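Local atomic coordinates of alternansucrase (Leuconostoc mesenteroides, PDB entry 6HVG), a protein that is a large, multi-domain family 70 member of the glycoside hydrolases, built around a TIM-type barrel and flanked by repeats of the choline-binding, cell-wall-binding kind. Residues P666-V669 with N670-N674; G635-F638 with K639-G643; S565-T569 with D570-S574. All coordinates share one frame; numbering follows the deposited sequence.

Contact 1 (P666-V669 with N670-N674); sequences PQYV and NQQGN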
ATOM      1  N   PRO A 666      16.064  17.021   2.310  1.00 44.82           N
ATOM      2  CA  PRO A 666      16.810  17.909   3.194  1.00 48.26           C
ATOM      3  C   PRO A 666      17.620  18.966   2.477  1.00 48.58           C
ATOM      4  O   PRO A 666      17.581  20.111   2.859  1.00 53.37           O
ATOM      5  CB  PRO A 666      17.740  16.950   3.926  1.00 47.11           C
ATOM      6  CG  PRO A 666      16.914  15.730   4.065  1.00 46.49           C
ATOM      7  CD  PRO A 666      16.163  15.625   2.753  1.00 45.02           C
ATOM      8  N   GLN A 667      18.329  18.579   1.428  1.00 48.43           N
ATOM      9  CA  GLN A 667      19.228  19.480   0.712  1.00 48.60           C
ATOM     10  C   GLN A 667      18.440  20.459  -0.145  1.00 47.85           C
ATOM     11  O   GLN A 667      18.833  21.616  -0.261  1.00 45.91           O
ATOM     12  CB  GLN A 667      20.213  18.693  -0.164  1.00 52.22           C
ATOM     13  CG  GLN A 667      21.265  17.879   0.590  1.00 57.60           C
ATOM     14  CD  GLN A 667      20.702  16.663   1.357  1.00 60.47           C
ATOM     15  OE1 GLN A 667      19.709  16.045   0.947  1.00 53.39           O
ATOM     16  NE2 GLN A 667      21.303  16.364   2.510  1.00 62.56           N
ATOM     17  N   TYR A 668      17.327  20.006  -0.731  1.00 47.11           N
ATOM     18  CA  TYR A 668      16.404  20.918  -1.403  1.00 46.18           C
ATOM     19  C   TYR A 668      15.918  21.994  -0.435  1.00 46.01           C
ATOM     20  O   TYR A 668      16.033  23.175  -0.713  1.00 47.29           O
ATOM     21  CB  TYR A 668      15.189  20.174  -1.960  1.00 47.22           C
ATOM     22  CG  TYR A 668      14.177  21.091  -2.611  1.00 47.68           C
ATOM     23  CD1 TYR A 668      13.173  21.699  -1.865  1.00 47.66           C
ATOM     24  CD2 TYR A 668      14.232  21.355  -3.965  1.00 46.51           C
ATOM     25  CE1 TYR A 668      12.266  22.560  -2.456  1.00 49.30           C
ATOM     26  CE2 TYR A 668      13.323  22.198  -4.563  1.00 48.22           C
ATOM     27  CZ  TYR A 668      12.340  22.803  -3.821  1.00 48.22           C
ATOM     28  OH  TYR A 668      11.460  23.653  -4.453  1.00 46.46           O
ATOM     29  N   VAL A 669      15.377  21.575   0.706  1.00 45.62           N
ATOM     30  CA  VAL A 669      14.787  22.494   1.664  1.00 46.63           C
ATOM     31  C   VAL A 669      15.807  23.559   2.085  1.00 48.86           C
ATOM     32  O   VAL A 669      15.483  24.735   2.213  1.00 52.01           O
ATOM     33  CB  VAL A 669      14.235  21.734   2.894  1.00 47.82           C
ATOM     34  CG1 VAL A 669      13.842  22.701   4.016  1.00 47.57           C
ATOM     35  CG2 VAL A 669      13.043  20.856   2.517  1.00 44.47           C
ATOM     36  N   ASN A 670      17.043  23.138   2.283  1.00 52.14           N
ATOM     37  CA  ASN A 670      18.123  24.032   2.680  1.00 54.69           C
ATOM     38  C   ASN A 670      18.518  25.007   1.565  1.00 55.27           C
ATOM     39  O   ASN A 670      18.840  26.155   1.847  1.00 55.71           O
ATOM     40  CB  ASN A 670      19.339  23.215   3.135  1.00 54.25           C
ATOM     41  CG  ASN A 670      20.429  24.074   3.722  1.00 51.17           C
ATOM     42  OD1 ASN A 670      20.229  24.752   4.706  1.00 53.19           O
ATOM     43  ND2 ASN A 670      21.584  24.045   3.118  1.00 49.83           N
ATOM     44  N   GLN A 671      18.499  24.551   0.310  1.00 58.64           N
ATOM     45  CA  GLN A 671      18.732  25.446  -0.833  1.00 59.62           C
ATOM     46  C   GLN A 671      17.643  26.505  -0.901  1.00 55.74           C
ATOM     47  O   GLN A 671      17.916  27.658  -1.224  1.00 57.63           O
ATOM     48  CB  GLN A 671      18.773  24.686  -2.154  1.00 65.45           C
ATOM     49  CG  GLN A 671      20.046  23.907  -2.446  1.00 76.30           C
ATOM     50  CD  GLN A 671      19.867  22.967  -3.652  1.00 90.69           C
ATOM     51  OE1 GLN A 671      19.612  23.423  -4.781  1.00100.34           O
ATOM     52  NE2 GLN A 671      19.991  21.654  -3.421  1.00 87.91           N
ATOM     53  N   GLN A 672      16.409  26.119  -0.588  1.00 51.49           N
ATOM     54  CA  GLN A 672      15.296  27.047  -0.629  1.00 49.81           C
ATOM     55  C   GLN A 672      15.092  27.845   0.677  1.00 48.89           C
ATOM     56  O   GLN A 672      14.087  28.525   0.831  1.00 51.36           O
ATOM     57  CB  GLN A 672      14.026  26.307  -1.025  1.00 52.09           C
ATOM     58  CG  GLN A 672      14.104  25.609  -2.379  1.00 52.29           C
ATOM     59  CD  GLN A 672      14.458  26.541  -3.531  1.00 51.88           C
ATOM     60  OE1 GLN A 672      13.826  27.574  -3.724  1.00 49.10           O
ATOM     61  NE2 GLN A 672      15.459  26.163  -4.308  1.00 51.74           N
ATOM     62  N   GLY A 673      16.046  27.785   1.599  1.00 47.06           N
ATOM     63  CA  GLY A 673      16.064  28.682   2.759  1.00 48.08           C
ATOM     64  C   GLY A 673      15.396  28.179   4.034  1.00 49.50           C
ATOM     65  O   GLY A 673      15.170  28.952   4.949  1.00 50.77           O
ATOM     66  N   ASN A 674      15.093  26.881   4.102  1.00 46.28           N
ATOM     67  CA  ASN A 674      14.506  26.290   5.291  1.00 44.80           C
ATOM     68  C   ASN A 674      13.261  27.008   5.834  1.00 47.40           C
ATOM     69  O   ASN A 674      13.184  27.299   7.015  1.00 50.10           O
ATOM     70  CB  ASN A 674      15.581  26.184   6.372  1.00 44.57           C
ATOM     71  CG  ASN A 674      16.697  25.245   5.974  1.00 42.86           C
ATOM     72  OD1 ASN A 674      16.510  24.036   5.880  1.00 43.93           O
ATOM     73  ND2 ASN A 674      17.865  25.788   5.766  1.00 42.73           N
TER
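A Schellman motif closes helix 665-671, and its defining bond reaches from Asn674 back to Val669: Asn674 N donates to Val669 O over 2.9 Å. Gly673 is its C-prime residue. Its phi of 93°, a value glycine adopts without strain, swings the chain round so that Asn674 N can reach back; the second bond of the motif, a weak one, runs from Gly673 N to Asn670 O. The side chains add a link of their own, between Asn670 and Asn674, for Asn674 ND2 gives a fairly straight bond to Asn670 OD1 at 2.8 Å, the acceptor lying in the plane of the Asn674 amide. An asparagine at both positions thus ties the last turn to the loop beyond it. The Asn674 amide oxygen faces Val669, OD1 standing 3.5 Å from CG1, while the branched valine presents a compact buried surface. On another flank, Gln672 rests over one face of the Tyr668 ring, a CH-pi contact with CG 3.9 Å from the ring centroid. Tyr668 swings its ring anti to the backbone N (chi1 177°), placing it beside the residue one turn later, and Gln672 bends at chi2, leaving its methylene rather than its amide over the ring. Gln671 N and, weakly, its NE2 at 3.4 Å both donate to Gln667 O. Pro666, in the first turn, needs no amide hydrogen, yet its O accepts from Asn670 N. Farther out, Tyr668 packs on Pro559 and Ile562, Gly673 bonds to Ser1032 and Val1033, and Asn670 and Asn674 touch Ile743 and Pro744, just ahead of barrel strand 745-747.

Contact 2 (G635-F638 with K639-G643); sequences GDYF and KALYG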
ATOM      1  N   GLY A 635       5.973  29.321   2.693  1.00 48.61           N
ATOM      2  CA  GLY A 635       7.119  30.033   3.228  1.00 50.18           C
ATOM      3  C   GLY A 635       6.983  31.538   3.094  1.00 54.20           C
ATOM      4  O   GLY A 635       7.182  32.296   4.069  1.00 56.21           O
ATOM      5  N   ASP A 636       6.652  31.971   1.878  1.00 53.38           N
ATOM      6  CA  ASP A 636       6.521  33.393   1.563  1.00 52.52           C
ATOM      7  C   ASP A 636       5.392  34.080   2.330  1.00 49.25           C
ATOM      8  O   ASP A 636       5.508  35.255   2.663  1.00 51.01           O
ATOM      9  CB  ASP A 636       6.350  33.571   0.048  1.00 51.41           C
ATOM     10  CG  ASP A 636       7.603  33.176  -0.723  1.00 50.25           C
ATOM     11  OD1 ASP A 636       8.592  32.764  -0.077  1.00 49.56           O
ATOM     12  OD2 ASP A 636       7.602  33.278  -1.971  1.00 48.93           O
ATOM     13  N   TYR A 637       4.317  33.343   2.591  1.00 47.26           N
ATOM     14  CA  TYR A 637       3.191  33.822   3.394  1.00 47.02           C
ATOM     15  C   TYR A 637       3.654  34.136   4.809  1.00 48.66           C
ATOM     16  O   TYR A 637       3.419  35.220   5.323  1.00 49.62           O
ATOM     17  CB  TYR A 637       2.066  32.771   3.421  1.00 47.62           C
ATOM     18  CG  TYR A 637       0.934  33.117   4.350  1.00 49.46           C
ATOM     19  CD1 TYR A 637      -0.067  34.022   3.970  1.00 50.74           C
ATOM     20  CD2 TYR A 637       0.873  32.577   5.626  1.00 49.17           C
ATOM     21  CE1 TYR A 637      -1.090  34.359   4.840  1.00 49.07           C
ATOM     22  CE2 TYR A 637      -0.154  32.910   6.494  1.00 48.10           C
ATOM     23  CZ  TYR A 637      -1.120  33.802   6.089  1.00 47.81           C
ATOM     24  OH  TYR A 637      -2.127  34.132   6.938  1.00 52.75           O
ATOM     25  N   PHE A 638       4.352  33.190   5.418  1.00 50.76           N
ATOM     26  CA  PHE A 638       4.926  33.396   6.744  1.00 52.21           C
ATOM     27  C   PHE A 638       5.945  34.548   6.789  1.00 51.74           C
ATOM     28  O   PHE A 638       6.026  35.266   7.792  1.00 50.29           O
ATOM     29  CB  PHE A 638       5.581  32.117   7.256  1.00 52.08           C
ATOM     30  CG  PHE A 638       4.614  31.138   7.867  1.00 50.95           C
ATOM     31  CD1 PHE A 638       3.670  30.498   7.092  1.00 47.76           C
ATOM     32  CD2 PHE A 638       4.697  30.812   9.204  1.00 53.38           C
ATOM     33  CE1 PHE A 638       2.804  29.580   7.635  1.00 47.68           C
ATOM     34  CE2 PHE A 638       3.809  29.907   9.763  1.00 54.09           C
ATOM     35  CZ  PHE A 638       2.857  29.301   8.976  1.00 51.58           C
ATOM     36  N   LYS A 639       6.708  34.728   5.715  1.00 51.48           N
ATOM     37  CA  LYS A 639       7.647  35.838   5.624  1.00 52.90           C
ATOM     38  C   LYS A 639       6.891  37.162   5.625  1.00 55.52           C
ATOM     39  O   LYS A 639       7.227  38.074   6.391  1.00 64.15           O
ATOM     40  CB  LYS A 639       8.514  35.721   4.374  1.00 52.84           C
ATOM     41  CG  LYS A 639       9.609  34.673   4.462  1.00 54.55           C
ATOM     42  CD  LYS A 639      10.219  34.337   3.093  1.00 54.01           C
ATOM     43  CE  LYS A 639      11.402  33.389   3.255  1.00 54.61           C
ATOM     44  NZ  LYS A 639      11.800  32.663   2.027  1.00 52.16           N
ATOM     45  N   ALA A 640       5.869  37.261   4.782  1.00 51.69           N
ATOM     46  CA  ALA A 640       5.112  38.485   4.633  1.00 50.25           C
ATOM     47  C   ALA A 640       4.379  38.885   5.900  1.00 50.98           C
ATOM     48  O   ALA A 640       4.424  40.053   6.288  1.00 54.79           O
ATOM     49  CB  ALA A 640       4.123  38.338   3.487  1.00 51.62           C
ATOM     50  N   LEU A 641       3.713  37.931   6.548  1.00 49.94           N
ATOM     51  CA  LEU A 641       2.871  38.229   7.714  1.00 49.21           C
ATOM     52  C   LEU A 641       3.573  38.243   9.064  1.00 49.82           C
ATOM     53  O   LEU A 641       3.102  38.912   9.980  1.00 51.15           O
ATOM     54  CB  LEU A 641       1.704  37.256   7.811  1.00 49.05           C
ATOM     55  CG  LEU A 641       0.399  37.763   7.211  1.00 49.69           C
ATOM     56  CD1 LEU A 641       0.394  37.553   5.701  1.00 51.23           C
ATOM     57  CD2 LEU A 641      -0.757  37.041   7.893  1.00 50.82           C
ATOM     58  N   TYR A 642       4.673  37.512   9.207  1.00 50.18           N
ATOM     59  CA  TYR A 642       5.365  37.413  10.513  1.00 48.14           C
ATOM     60  C   TYR A 642       6.851  37.751  10.467  1.00 47.03           C
ATOM     61  O   TYR A 642       7.522  37.662  11.476  1.00 47.06           O
ATOM     62  CB  TYR A 642       5.197  36.006  11.101  1.00 49.04           C
ATOM     63  CG  TYR A 642       3.767  35.483  11.096  1.00 50.97           C
ATOM     64  CD1 TYR A 642       2.749  36.197  11.696  1.00 51.23           C
ATOM     65  CD2 TYR A 642       3.439  34.272  10.485  1.00 53.53           C
ATOM     66  CE1 TYR A 642       1.447  35.730  11.709  1.00 53.44           C
ATOM     67  CE2 TYR A 642       2.138  33.792  10.485  1.00 55.64           C
ATOM     68  CZ  TYR A 642       1.148  34.523  11.102  1.00 57.30           C
ATOM     69  OH  TYR A 642      -0.142  34.045  11.087  1.00 61.63           O
ATOM     70  N   GLY A 643       7.375  38.138   9.306  1.00 48.55           N
ATOM     71  CA  GLY A 643       8.802  38.456   9.175  1.00 49.15           C
ATOM     72  C   GLY A 643       9.725  37.345   9.670  1.00 50.97           C
ATOM     73  O   GLY A 643      10.694  37.603  10.370  1.00 51.64           O
TER
HETATM   74  O   HOH W   1       9.783  30.512   1.161  1.00 52.85           O
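Lys639 opens the second half of this helical run by donating its backbone N to Gly635 O at 3.0 Å, while its side chain runs back along the helix to Asp636. The lysine chain is extended beyond CG, which carries NZ to 3.8 Å from Asp636 OD1, a long salt bridge. One water bridges the pair, donating to Asp636 OD1 at 2.8 Å and accepting from Lys639 NZ at 3.1 Å; the other carboxylate oxygen, OD2, pairs with Lys632, so the aspartate sits between two lysines on the same helix. Ala640 follows with a backbone bond from its N to Asp636 O, its single methyl adding little beyond a touch on the preceding turn. Leu641 sets its two methyls against the Tyr637 ring: CD1 lies 3.6 Å from CE1, and CD2 lies by the CZ-OH end. The same hydroxyl is hydrogen-bonded to His598, so tyrosine combines an apolar flank with a polar tip. Tyr642 turns its CD2-CE2 edge toward one face of Phe638, an offset edge-to-face pair with centroids 5.6 Å apart and planes at 73°. Next to this pair Met601 of helix 587-601 touches both rings, and His654 stacks on Tyr642. Gly643 ends the run with positive phi (53°), easy for glycine, its N still bonded to Lys639 O. Charged residues on one flank and aromatic ones against a neighbouring helix are typical of an amphipathic barrel helix, here in the beta-alpha-beta crossover from strand 617-620 to the parallel strand 657-658.

Contact 3 (S565-T569 with D570-S574); sequences SKDTT and DGKGS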
ATOM      1  N   SER A 565      11.931  17.983 -14.802  1.00 57.85           N
ATOM      2  CA  SER A 565      13.153  17.500 -15.467  1.00 56.17           C
ATOM      3  C   SER A 565      13.444  16.020 -15.238  1.00 54.64           C
ATOM      4  O   SER A 565      14.272  15.465 -15.933  1.00 56.10           O
ATOM      5  CB  SER A 565      14.371  18.337 -15.061  1.00 57.18           C
ATOM      6  OG  SER A 565      14.604  18.275 -13.664  1.00 62.13           O
ATOM      7  N   LYS A 566      12.775  15.396 -14.268  1.00 53.58           N
ATOM      8  CA  LYS A 566      12.913  13.969 -14.012  1.00 54.65           C
ATOM      9  C   LYS A 566      11.628  13.166 -14.296  1.00 58.31           C
ATOM     10  O   LYS A 566      11.460  12.062 -13.758  1.00 55.10           O
ATOM     11  CB  LYS A 566      13.318  13.731 -12.552  1.00 56.77           C
ATOM     12  CG  LYS A 566      14.529  14.509 -12.051  1.00 58.54           C
ATOM     13  CD  LYS A 566      14.901  14.008 -10.656  1.00 60.02           C
ATOM     14  CE  LYS A 566      16.051  14.768 -10.011  1.00 60.77           C
ATOM     15  NZ  LYS A 566      17.307  14.637 -10.770  1.00 68.24           N
ATOM     16  N   ASP A 567      10.749  13.677 -15.165  1.00 62.18           N
ATOM     17  CA  ASP A 567       9.463  12.992 -15.482  1.00 60.58           C
ATOM     18  C   ASP A 567       9.585  11.568 -16.022  1.00 61.03           C
ATOM     19  O   ASP A 567       8.708  10.736 -15.788  1.00 68.25           O
ATOM     20  CB  ASP A 567       8.633  13.805 -16.480  1.00 60.82           C
ATOM     21  CG  ASP A 567       7.852  14.952 -15.827  1.00 60.20           C
ATOM     22  OD1 ASP A 567       7.600  14.913 -14.613  1.00 59.46           O
ATOM     23  OD2 ASP A 567       7.482  15.897 -16.552  1.00 63.95           O
ATOM     24  N   THR A 568      10.666  11.274 -16.733  1.00 61.32           N
ATOM     25  CA  THR A 568      10.835   9.951 -17.364  1.00 58.57           C
ATOM     26  C   THR A 568      11.519   8.909 -16.462  1.00 57.56           C
ATOM     27  O   THR A 568      11.680   7.757 -16.862  1.00 57.82           O
ATOM     28  CB  THR A 568      11.654  10.058 -18.667  1.00 57.75           C
ATOM     29  OG1 THR A 568      13.030  10.259 -18.339  1.00 60.74           O
ATOM     30  CG2 THR A 568      11.161  11.217 -19.552  1.00 57.19           C
ATOM     31  N   THR A 569      11.942   9.322 -15.267  1.00 58.47           N
ATOM     32  CA  THR A 569      12.637   8.445 -14.323  1.00 56.41           C
ATOM     33  C   THR A 569      11.789   8.226 -13.074  1.00 57.31           C
ATOM     34  O   THR A 569      10.676   8.767 -12.947  1.00 57.85           O
ATOM     35  CB  THR A 569      13.974   9.068 -13.882  1.00 57.90           C
ATOM     36  OG1 THR A 569      13.717  10.207 -13.044  1.00 62.00           O
ATOM     37  CG2 THR A 569      14.803   9.510 -15.079  1.00 55.45           C
ATOM     38  N   ASP A 570      12.313   7.433 -12.141  1.00 57.20           N
ATOM     39  CA  ASP A 570      11.629   7.218 -10.857  1.00 56.77           C
ATOM     40  C   ASP A 570      11.669   8.450  -9.950  1.00 54.90           C
ATOM     41  O   ASP A 570      10.990   8.491  -8.931  1.00 54.82           O
ATOM     42  CB  ASP A 570      12.192   5.990 -10.136  1.00 60.74           C
ATOM     43  CG  ASP A 570      11.494   4.693 -10.547  1.00 63.91           C
ATOM     44  OD1 ASP A 570      10.451   4.739 -11.237  1.00 64.24           O
ATOM     45  OD2 ASP A 570      11.993   3.618 -10.169  1.00 65.85           O
ATOM     46  N   GLY A 571      12.460   9.454 -10.331  1.00 53.42           N
ATOM     47  CA  GLY A 571      12.467  10.743  -9.658  1.00 53.54           C
ATOM     48  C   GLY A 571      11.237  11.596  -9.893  1.00 51.85           C
ATOM     49  O   GLY A 571      11.092  12.658  -9.313  1.00 53.55           O
ATOM     50  N   LYS A 572      10.356  11.170 -10.778  1.00 51.24           N
ATOM     51  CA  LYS A 572       9.059  11.811 -10.879  1.00 52.90           C
ATOM     52  C   LYS A 572       8.294  11.450  -9.635  1.00 52.53           C
ATOM     53  O   LYS A 572       8.302  10.291  -9.204  1.00 54.89           O
ATOM     54  CB  LYS A 572       8.281  11.322 -12.105  1.00 54.55           C
ATOM     55  CG  LYS A 572       7.003  12.102 -12.361  1.00 54.60           C
ATOM     56  CD  LYS A 572       6.123  11.418 -13.404  1.00 55.10           C
ATOM     57  CE  LYS A 572       5.003  12.334 -13.852  1.00 52.68           C
ATOM     58  NZ  LYS A 572       4.121  11.616 -14.774  1.00 53.62           N
ATOM     59  N   GLY A 573       7.611  12.435  -9.075  1.00 49.23           N
ATOM     60  CA  GLY A 573       6.901  12.242  -7.828  1.00 47.85           C
ATOM     61  C   GLY A 573       5.698  11.341  -7.955  1.00 46.63           C
ATOM     62  O   GLY A 573       5.043  11.314  -9.001  1.00 49.39           O
ATOM     63  N   SER A 574       5.401  10.610  -6.886  1.00 42.52           N
ATOM     64  CA  SER A 574       4.201   9.815  -6.799  1.00 40.71           C
ATOM     65  C   SER A 574       3.073  10.753  -6.413  1.00 40.98           C
ATOM     66  O   SER A 574       2.812  10.939  -5.240  1.00 41.66           O
ATOM     67  CB  SER A 574       4.382   8.733  -5.736  1.00 40.84           C
ATOM     68  OG  SER A 574       5.629   8.067  -5.918  1.00 39.29           O
TER
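Thr569 and Lys572 join the ends of a surface type I beta turn in the long loop between strands 534-537 and 580-582: Lys572 N donates to Thr569 O at 3.3 Å, nearly straight at hydrogen but from above the carbonyl plane. A first type I turn, Lys566 to Thr569, leads directly into it, closed by Thr569 N on Lys566 O. Threonine suits the shared corner because its hydroxyl also works on the backbone. With chi1 at 70°, OG1 sits between the backbone N and the carbonyl carbon, where it accepts Gly571 N at 3.1 Å. Gly571, without a side chain, lets the Lys566 chain pass close, CD lying 4.2 Å from Gly571 CA. Lys572 is fully extended and passes obliquely across Asp567, with CG and CE each 3.7 Å from Asp567 OD1 and CD 3.6 Å from Asp567 O. The opposite charges nonetheless stay apart, OD1 and NZ being 4.8 Å from each other; OD1 is hydrogen-bonded by Asn561, and NZ donates to Arg1178 O. Methylenes, rather than the ammonium, therefore make this contact. Beyond the turns, Ser574 O accepts from ND2 of the calcium ligand Asn625, and Glu575, another ligand, comes next. Two successive type I turns, the second overlaid by an ST turn at Thr569, thus form the bend that delivers the chain to the calcium site.

The three contacts follow one another along the family 70 region in the order 3, 2, 1. Contact 2 is the end of helix 629-642 and contact 1 that of helix 665-671, with the short helix 648-652 and strand 657-658 between them; their centres are about 17 Å apart and their nearest atoms about 5 Å, so they are neighbours that do not touch. Contact 3 lies about 19 Å from contact 1 and about 30 Å from contact 2, centre to centre. It is linked to contact 1 through its own loop, since Pro559 and Ile562 pack on Tyr668 while Asn561 serves Asp567. Contact 3 is also the one tied to the calcium ion, about 11 Å from the Lys572 side chain.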